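Local atomic coordinates of Alr4995 protein (Nostoc sp., PDB entry 6LRF), a protein that probably acts as a bifunctional enzyme, hydrolysing arginine to ornithine (arginine dihydrolase) and then converting ornithine to proline (ornithine cyclodeaminase). Residues E164-L169 and P185-S190; W63-F68 and L256-A261. All coordinates share one frame; numbering follows the deposited sequence.

Interaction 1 (E164-L169 and P185-S190)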
ATOM      1  N   GLU B 164      -2.083 -30.334  12.714  1.00 35.70           N
ATOM      2  CA  GLU B 164      -1.668 -30.813  14.023  1.00 36.96           C
ATOM      3  C   GLU B 164      -2.835 -31.270  14.915  1.00 39.59           C
ATOM      4  O   GLU B 164      -2.635 -32.046  15.848  1.00 40.50           O
ATOM      5  CB  GLU B 164      -0.861 -29.728  14.727  1.00 40.79           C
ATOM      6  CG  GLU B 164      -0.133 -30.215  15.959  1.00 54.73           C
ATOM      7  CD  GLU B 164       0.350 -29.074  16.839  1.00 66.72           C
ATOM      8  OE1 GLU B 164      -0.023 -27.904  16.569  1.00 58.30           O
ATOM      9  OE2 GLU B 164       1.103 -29.353  17.802  1.00 69.22           O
ATOM     10  N   ARG B 165      -4.047 -30.806  14.625  1.00 34.40           N
ATOM     11  CA  ARG B 165      -5.218 -31.269  15.367  1.00 40.19           C
ATOM     12  C   ARG B 165      -5.483 -32.747  15.084  1.00 40.24           C
ATOM     13  O   ARG B 165      -5.893 -33.500  15.967  1.00 39.16           O
ATOM     14  CB  ARG B 165      -6.453 -30.439  15.009  1.00 38.90           C
ATOM     15  CG  ARG B 165      -6.399 -28.988  15.509  1.00 44.27           C
ATOM     16  CD  ARG B 165      -7.558 -28.175  14.957  1.00 39.33           C
ATOM     17  NE  ARG B 165      -7.490 -28.073  13.505  1.00 42.32           N
ATOM     18  CZ  ARG B 165      -8.532 -27.828  12.717  1.00 44.89           C
ATOM     19  NH1 ARG B 165      -9.741 -27.654  13.238  1.00 39.09           N
ATOM     20  NH2 ARG B 165      -8.361 -27.757  11.401  1.00 43.54           N
ATOM     21  N   PHE B 166      -5.239 -33.151  13.841  1.00 33.72           N
ATOM     22  CA  PHE B 166      -5.452 -34.526  13.427  1.00 33.93           C
ATOM     23  C   PHE B 166      -4.092 -35.179  13.265  1.00 30.78           C
ATOM     24  O   PHE B 166      -3.629 -35.458  12.145  1.00 28.07           O
ATOM     25  CB  PHE B 166      -6.296 -34.558  12.157  1.00 35.59           C
ATOM     26  CG  PHE B 166      -7.546 -33.722  12.270  1.00 37.19           C
ATOM     27  CD1 PHE B 166      -8.632 -34.175  13.011  1.00 35.64           C
ATOM     28  CD2 PHE B 166      -7.619 -32.462  11.678  1.00 35.69           C
ATOM     29  CE1 PHE B 166      -9.782 -33.395  13.140  1.00 37.68           C
ATOM     30  CE2 PHE B 166      -8.762 -31.681  11.797  1.00 38.47           C
ATOM     31  CZ  PHE B 166      -9.846 -32.146  12.529  1.00 39.63           C
ATOM     32  N   TYR B 167      -3.471 -35.390  14.429  1.00 30.00           N
ATOM     33  CA  TYR B 167      -2.084 -35.809  14.581  1.00 30.42           C
ATOM     34  C   TYR B 167      -1.897 -37.327  14.421  1.00 30.18           C
ATOM     35  O   TYR B 167      -0.779 -37.795  14.185  1.00 29.17           O
ATOM     36  CB  TYR B 167      -1.555 -35.344  15.953  1.00 28.34           C
ATOM     37  CG  TYR B 167      -2.272 -35.972  17.145  1.00 35.98           C
ATOM     38  CD1 TYR B 167      -3.521 -35.519  17.556  1.00 33.94           C
ATOM     39  CD2 TYR B 167      -1.698 -37.029  17.846  1.00 31.11           C
ATOM     40  CE1 TYR B 167      -4.175 -36.098  18.638  1.00 34.91           C
ATOM     41  CE2 TYR B 167      -2.345 -37.617  18.931  1.00 34.19           C
ATOM     42  CZ  TYR B 167      -3.583 -37.148  19.325  1.00 37.58           C
ATOM     43  OH  TYR B 167      -4.234 -37.732  20.405  1.00 41.24           O
ATOM     44  N   HIS B 168      -2.986 -38.083  14.568  1.00 28.30           N
ATOM     45  CA  HIS B 168      -2.999 -39.509  14.229  1.00 27.88           C
ATOM     46  C   HIS B 168      -3.900 -39.735  13.026  1.00 26.28           C
ATOM     47  O   HIS B 168      -4.892 -39.032  12.841  1.00 27.28           O
ATOM     48  CB  HIS B 168      -3.495 -40.372  15.401  1.00 28.78           C
ATOM     49  CG  HIS B 168      -2.453 -40.668  16.432  1.00 29.21           C
ATOM     50  ND1 HIS B 168      -2.771 -40.977  17.741  1.00 34.10           N
ATOM     51  CD2 HIS B 168      -1.102 -40.732  16.347  1.00 29.39           C
ATOM     52  CE1 HIS B 168      -1.659 -41.199  18.421  1.00 31.50           C
ATOM     53  NE2 HIS B 168      -0.632 -41.060  17.601  1.00 30.28           N
ATOM     54  N   LEU B 169      -3.560 -40.728  12.224  1.00 23.39           N
ATOM     55  CA  LEU B 169      -4.338 -41.064  11.044  1.00 21.17           C
ATOM     56  C   LEU B 169      -5.792 -41.382  11.368  1.00 27.24           C
ATOM     57  O   LEU B 169      -6.691 -41.011  10.609  1.00 23.65           O
ATOM     58  CB  LEU B 169      -3.707 -42.251  10.332  1.00 20.59           C
ATOM     59  CG  LEU B 169      -4.374 -42.612   9.005  1.00 23.17           C
ATOM     60  CD1 LEU B 169      -4.345 -41.393   8.028  1.00 25.54           C
ATOM     61  CD2 LEU B 169      -3.723 -43.847   8.390  1.00 26.23           C
ATOM     62  N   PRO B 185     -10.598 -34.611   4.114  1.00 33.78           N
ATOM     63  CA  PRO B 185      -9.569 -34.257   3.123  1.00 34.51           C
ATOM     64  C   PRO B 185      -8.627 -33.130   3.553  1.00 29.90           C
ATOM     65  O   PRO B 185      -7.482 -33.097   3.104  1.00 33.08           O
ATOM     66  CB  PRO B 185     -10.394 -33.825   1.899  1.00 35.11           C
ATOM     67  CG  PRO B 185     -11.688 -34.570   2.044  1.00 36.48           C
ATOM     68  CD  PRO B 185     -11.955 -34.568   3.531  1.00 36.16           C
ATOM     69  N   GLY B 186      -9.085 -32.241   4.423  1.00 31.30           N
ATOM     70  CA  GLY B 186      -8.255 -31.134   4.866  1.00 33.06           C
ATOM     71  C   GLY B 186      -7.112 -31.549   5.773  1.00 33.46           C
ATOM     72  O   GLY B 186      -6.223 -30.752   6.085  1.00 33.57           O
ATOM     73  N   ALA B 187      -7.122 -32.803   6.209  1.00 34.76           N
ATOM     74  CA  ALA B 187      -6.067 -33.287   7.091  1.00 29.19           C
ATOM     75  C   ALA B 187      -4.827 -33.734   6.320  1.00 27.85           C
ATOM     76  O   ALA B 187      -3.782 -33.946   6.918  1.00 28.83           O
ATOM     77  CB  ALA B 187      -6.586 -34.436   7.968  1.00 31.52           C
ATOM     78  N   PHE B 188      -4.935 -33.857   4.997  1.00 27.79           N
ATOM     79  CA  PHE B 188      -3.835 -34.403   4.197  1.00 27.99           C
ATOM     80  C   PHE B 188      -3.242 -33.416   3.181  1.00 31.91           C
ATOM     81  O   PHE B 188      -3.923 -32.488   2.742  1.00 35.54           O
ATOM     82  CB  PHE B 188      -4.319 -35.654   3.471  1.00 29.28           C
ATOM     83  CG  PHE B 188      -4.829 -36.723   4.400  1.00 32.73           C
ATOM     84  CD1 PHE B 188      -6.173 -36.786   4.734  1.00 30.04           C
ATOM     85  CD2 PHE B 188      -3.956 -37.643   4.958  1.00 24.70           C
ATOM     86  CE1 PHE B 188      -6.647 -37.765   5.589  1.00 29.87           C
ATOM     87  CE2 PHE B 188      -4.422 -38.622   5.815  1.00 25.78           C
ATOM     88  CZ  PHE B 188      -5.767 -38.684   6.130  1.00 26.54           C
ATOM     89  N   ASP B 189      -1.981 -33.611   2.801  1.00 28.55           N
ATOM     90  CA  ASP B 189      -1.397 -32.756   1.768  1.00 27.68           C
ATOM     91  C   ASP B 189      -1.982 -33.128   0.399  1.00 33.99           C
ATOM     92  O   ASP B 189      -2.775 -34.070   0.284  1.00 28.98           O
ATOM     93  CB  ASP B 189       0.146 -32.845   1.780  1.00 27.32           C
ATOM     94  CG  ASP B 189       0.690 -34.190   1.285  1.00 35.69           C
ATOM     95  OD1 ASP B 189      -0.106 -35.110   0.969  1.00 32.54           O
ATOM     96  OD2 ASP B 189       1.941 -34.333   1.219  1.00 31.08           O
ATOM     97  N   SER B 190      -1.589 -32.406  -0.642  1.00 29.71           N
ATOM     98  CA  SER B 190      -2.153 -32.648  -1.962  1.00 29.77           C
ATOM     99  C   SER B 190      -1.766 -34.033  -2.504  1.00 28.83           C
ATOM    100  O   SER B 190      -2.597 -34.739  -3.085  1.00 28.59           O
ATOM    101  CB  SER B 190      -1.699 -31.556  -2.933  1.00 31.21           C
ATOM    102  OG  SER B 190      -0.377 -31.814  -3.384  1.00 36.82           O
TER
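Pro185 O is gripped by two donors: Phe188 N, at 3.3 Å, which closes the short 3-10 turn 185-187, and Asn193 ND2 of helix 190-199. Ala187, at the end of this turn, and Phe188 just after it meet loop 164-169. The contact between the segments is wholly apolar and has two points. At the first, Phe166 CB lies 4.2 Å from Ala187 CB, the methyl approaching the Phe166 ring obliquely. At the second, Leu169 CD1 sits in the plane of the Phe188 ring, at its edge, 3.5 Å from Phe188 CE2. The two side chains cross at about a right angle. Leu169 CG stands opposite its own backbone N (chi1 -175°); this, with chi2 58°, brings CD1 to that edge. Beside this contact Arg165 folds back on its neighbour, with Phe166 CE2 3.9 Å above the centre of the guanidinium plane. The guanidinium forms salt bridges with Asp163 and Glu210, and its NH1 with Glu475 of the second subunit. In the hydrolase domain, Leu169 and Phe188 both pack on Leu159 of strand 155-160; loop 164-169 leads from this strand to strand 173-175, while segment 185-190 runs from strand 181-183 into helix 190-199, where Asp189 is the N-cap.

Interaction 2 (W63-F68 and L256-A261)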
ATOM      1  N   TRP B  63       0.300 -44.251  33.835  1.00 45.98           N
ATOM      2  CA  TRP B  63       0.220 -44.332  32.379  1.00 42.67           C
ATOM      3  C   TRP B  63      -1.228 -44.152  31.960  1.00 41.09           C
ATOM      4  O   TRP B  63      -1.885 -45.102  31.538  1.00 41.51           O
ATOM      5  CB  TRP B  63       0.789 -45.660  31.876  1.00 38.46           C
ATOM      6  CG  TRP B  63       2.167 -45.914  32.427  1.00 38.81           C
ATOM      7  CD1 TRP B  63       2.518 -46.833  33.377  1.00 43.32           C
ATOM      8  CD2 TRP B  63       3.370 -45.209  32.090  1.00 39.14           C
ATOM      9  NE1 TRP B  63       3.869 -46.756  33.635  1.00 43.65           N
ATOM     10  CE2 TRP B  63       4.412 -45.762  32.863  1.00 37.30           C
ATOM     11  CE3 TRP B  63       3.667 -44.166  31.204  1.00 42.45           C
ATOM     12  CZ2 TRP B  63       5.727 -45.310  32.777  1.00 41.28           C
ATOM     13  CZ3 TRP B  63       4.974 -43.717  31.119  1.00 41.65           C
ATOM     14  CH2 TRP B  63       5.989 -44.287  31.905  1.00 44.29           C
ATOM     15  N   PRO B  64      -1.727 -42.915  32.082  1.00 37.59           N
ATOM     16  CA  PRO B  64      -3.144 -42.610  31.876  1.00 42.42           C
ATOM     17  C   PRO B  64      -3.611 -42.887  30.450  1.00 42.43           C
ATOM     18  O   PRO B  64      -4.787 -43.180  30.230  1.00 37.91           O
ATOM     19  CB  PRO B  64      -3.226 -41.113  32.190  1.00 44.54           C
ATOM     20  CG  PRO B  64      -1.857 -40.598  31.902  1.00 45.47           C
ATOM     21  CD  PRO B  64      -0.930 -41.694  32.313  1.00 41.66           C
ATOM     22  N   ASP B  65      -2.699 -42.797  29.486  1.00 42.19           N
ATOM     23  CA  ASP B  65      -3.101 -42.916  28.092  1.00 39.66           C
ATOM     24  C   ASP B  65      -3.092 -44.375  27.649  1.00 38.13           C
ATOM     25  O   ASP B  65      -3.350 -44.684  26.485  1.00 34.18           O
ATOM     26  CB  ASP B  65      -2.202 -42.059  27.201  1.00 39.09           C
ATOM     27  CG  ASP B  65      -2.454 -40.565  27.388  1.00 49.19           C
ATOM     28  OD1 ASP B  65      -3.637 -40.145  27.343  1.00 48.67           O
ATOM     29  OD2 ASP B  65      -1.474 -39.816  27.596  1.00 49.54           O
ATOM     30  N   LEU B  66      -2.842 -45.272  28.598  1.00 35.61           N
ATOM     31  CA  LEU B  66      -2.966 -46.700  28.340  1.00 37.39           C
ATOM     32  C   LEU B  66      -4.387 -47.051  27.866  1.00 35.26           C
ATOM     33  O   LEU B  66      -4.601 -48.080  27.230  1.00 33.67           O
ATOM     34  CB  LEU B  66      -2.593 -47.500  29.588  1.00 34.76           C
ATOM     35  CG  LEU B  66      -2.190 -48.953  29.345  1.00 35.18           C
ATOM     36  CD1 LEU B  66      -0.759 -49.015  28.855  1.00 33.95           C
ATOM     37  CD2 LEU B  66      -2.375 -49.807  30.598  1.00 37.18           C
ATOM     38  N   VAL B  67      -5.353 -46.180  28.148  1.00 34.08           N
ATOM     39  CA  VAL B  67      -6.717 -46.377  27.673  1.00 27.13           C
ATOM     40  C   VAL B  67      -6.804 -46.295  26.144  1.00 28.95           C
ATOM     41  O   VAL B  67      -7.774 -46.752  25.539  1.00 25.20           O
ATOM     42  CB  VAL B  67      -7.682 -45.335  28.275  1.00 35.63           C
ATOM     43  CG1 VAL B  67      -7.828 -45.547  29.772  1.00 34.59           C
ATOM     44  CG2 VAL B  67      -7.190 -43.916  27.977  1.00 34.28           C
ATOM     45  N   PHE B  68      -5.792 -45.705  25.523  1.00 28.55           N
ATOM     46  CA  PHE B  68      -5.795 -45.523  24.074  1.00 25.76           C
ATOM     47  C   PHE B  68      -5.099 -46.703  23.399  1.00 28.40           C
ATOM     48  O   PHE B  68      -3.996 -46.584  22.846  1.00 25.33           O
ATOM     49  CB  PHE B  68      -5.149 -44.189  23.712  1.00 27.20           C
ATOM     50  CG  PHE B  68      -5.985 -42.992  24.121  1.00 30.49           C
ATOM     51  CD1 PHE B  68      -7.364 -42.990  23.900  1.00 28.83           C
ATOM     52  CD2 PHE B  68      -5.403 -41.893  24.748  1.00 33.32           C
ATOM     53  CE1 PHE B  68      -8.147 -41.902  24.278  1.00 37.44           C
ATOM     54  CE2 PHE B  68      -6.173 -40.793  25.128  1.00 34.22           C
ATOM     55  CZ  PHE B  68      -7.543 -40.795  24.897  1.00 34.30           C
ATOM     56  N   LEU B 256     -12.107 -36.721  24.614  1.00 39.36           N
ATOM     57  CA  LEU B 256     -11.765 -35.698  23.624  1.00 43.45           C
ATOM     58  C   LEU B 256     -10.811 -34.684  24.244  1.00 42.70           C
ATOM     59  O   LEU B 256     -10.110 -33.981  23.529  1.00 45.33           O
ATOM     60  CB  LEU B 256     -13.013 -34.992  23.084  1.00 44.36           C
ATOM     61  CG  LEU B 256     -13.463 -35.343  21.660  1.00 47.28           C
ATOM     62  CD1 LEU B 256     -14.180 -36.681  21.628  1.00 45.10           C
ATOM     63  CD2 LEU B 256     -14.334 -34.243  21.039  1.00 43.73           C
ATOM     64  N   LYS B 257     -10.782 -34.628  25.579  1.00 44.21           N
ATOM     65  CA  LYS B 257      -9.870 -33.747  26.319  1.00 45.09           C
ATOM     66  C   LYS B 257      -8.408 -34.172  26.222  1.00 49.19           C
ATOM     67  O   LYS B 257      -7.509 -33.334  26.361  1.00 46.86           O
ATOM     68  CB  LYS B 257     -10.260 -33.682  27.796  1.00 48.85           C
ATOM     69  CG  LYS B 257     -11.625 -33.074  28.072  1.00 48.89           C
ATOM     70  CD  LYS B 257     -11.870 -33.014  29.571  1.00 54.82           C
ATOM     71  CE  LYS B 257     -13.195 -32.352  29.902  1.00 60.54           C
ATOM     72  NZ  LYS B 257     -13.313 -32.087  31.366  1.00 64.39           N
ATOM     73  N   ALA B 258      -8.167 -35.467  26.007  1.00 47.26           N
ATOM     74  CA  ALA B 258      -6.804 -35.964  25.819  1.00 44.65           C
ATOM     75  C   ALA B 258      -6.493 -36.168  24.338  1.00 40.40           C
ATOM     76  O   ALA B 258      -5.398 -36.592  23.981  1.00 37.44           O
ATOM     77  CB  ALA B 258      -6.596 -37.255  26.584  1.00 45.71           C
ATOM     78  N   GLY B 259      -7.471 -35.882  23.487  1.00 41.47           N
ATOM     79  CA  GLY B 259      -7.279 -35.947  22.051  1.00 37.94           C
ATOM     80  C   GLY B 259      -7.624 -37.286  21.420  1.00 40.94           C
ATOM     81  O   GLY B 259      -7.095 -37.621  20.351  1.00 35.37           O
ATOM     82  N   GLY B 260      -8.510 -38.048  22.063  1.00 37.01           N
ATOM     83  CA  GLY B 260      -8.970 -39.316  21.512  1.00 31.76           C
ATOM     84  C   GLY B 260     -10.456 -39.566  21.691  1.00 34.99           C
ATOM     85  O   GLY B 260     -11.100 -38.935  22.520  1.00 37.05           O
ATOM     86  N   ALA B 261     -11.016 -40.473  20.898  1.00 32.55           N
ATOM     87  CA  ALA B 261     -12.429 -40.829  21.048  1.00 37.56           C
ATOM     88  C   ALA B 261     -12.630 -42.334  20.869  1.00 31.19           C
ATOM     89  O   ALA B 261     -11.803 -43.133  21.318  1.00 31.37           O
ATOM     90  CB  ALA B 261     -13.301 -40.048  20.060  1.00 36.13           C
TER
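A Schellman motif ending helix 253-256 in the hydrolase domain of the GME family presents Ala258 and Gly260 to the ring of Phe68. Gly259, with positive phi (92°), is its C-prime residue; the motif's bonds run from Gly260 N to Phe255 O and, weakly, from Gly259 N to Leu256 O (3.3 Å). Phe68 turns its ring toward segment 256-261 with CG opposite its carbonyl carbon (chi1 -69°). Ala258 CB meets the ring at its edge, in plane, 3.8 Å from Phe68 CE2. Gly260 CA lies 3.9 Å from Phe68 CE1, approaching obliquely; a beta carbon on this glycine would clash with CE1, so the ring can come this close only because a side chain is absent. One ring face is covered from within its own segment by Val67 CG2, 4.0 Å above the centre. Replacing Phe68 by alanine would probably deprive Ala258 CB and Gly260 CA of the ring they rest on, leaving a gap where CE1, CE2 and CZ had lain. On the backbone, Phe68 N donates to Asp65 O at 2.8 Å, while Phe68 O accepts from Arg90 NH2. The carboxylate of Asp65 is held through OD2 by Tyr19 OH, and its OD1 stands 4.2 Å from Ala258 CB.

In the fold
Interactions 1 and 2 have centres 19 Å apart yet are joined directly: Tyr167 OH of loop 164-169 probably hydrogen-bonds to Gly259 O, at 2.9 Å, tying the first loop to the helix-ending turn of the second contact. Asn22 touches both: its ND2 bonds to Ala258 O and the Tyr167 side chain packs on it. The centre of interaction 1 lies about 10 Å, and that of interaction 2 about 29 Å, from the centre of the chain; the first reaches the second subunit through Arg165, whereas the second is touched by no other chain of the assembly. All four segments belong to the dimethylargininase-like hydrolase region, and 63-68 and 256-261 bracket interaction 1 in sequence.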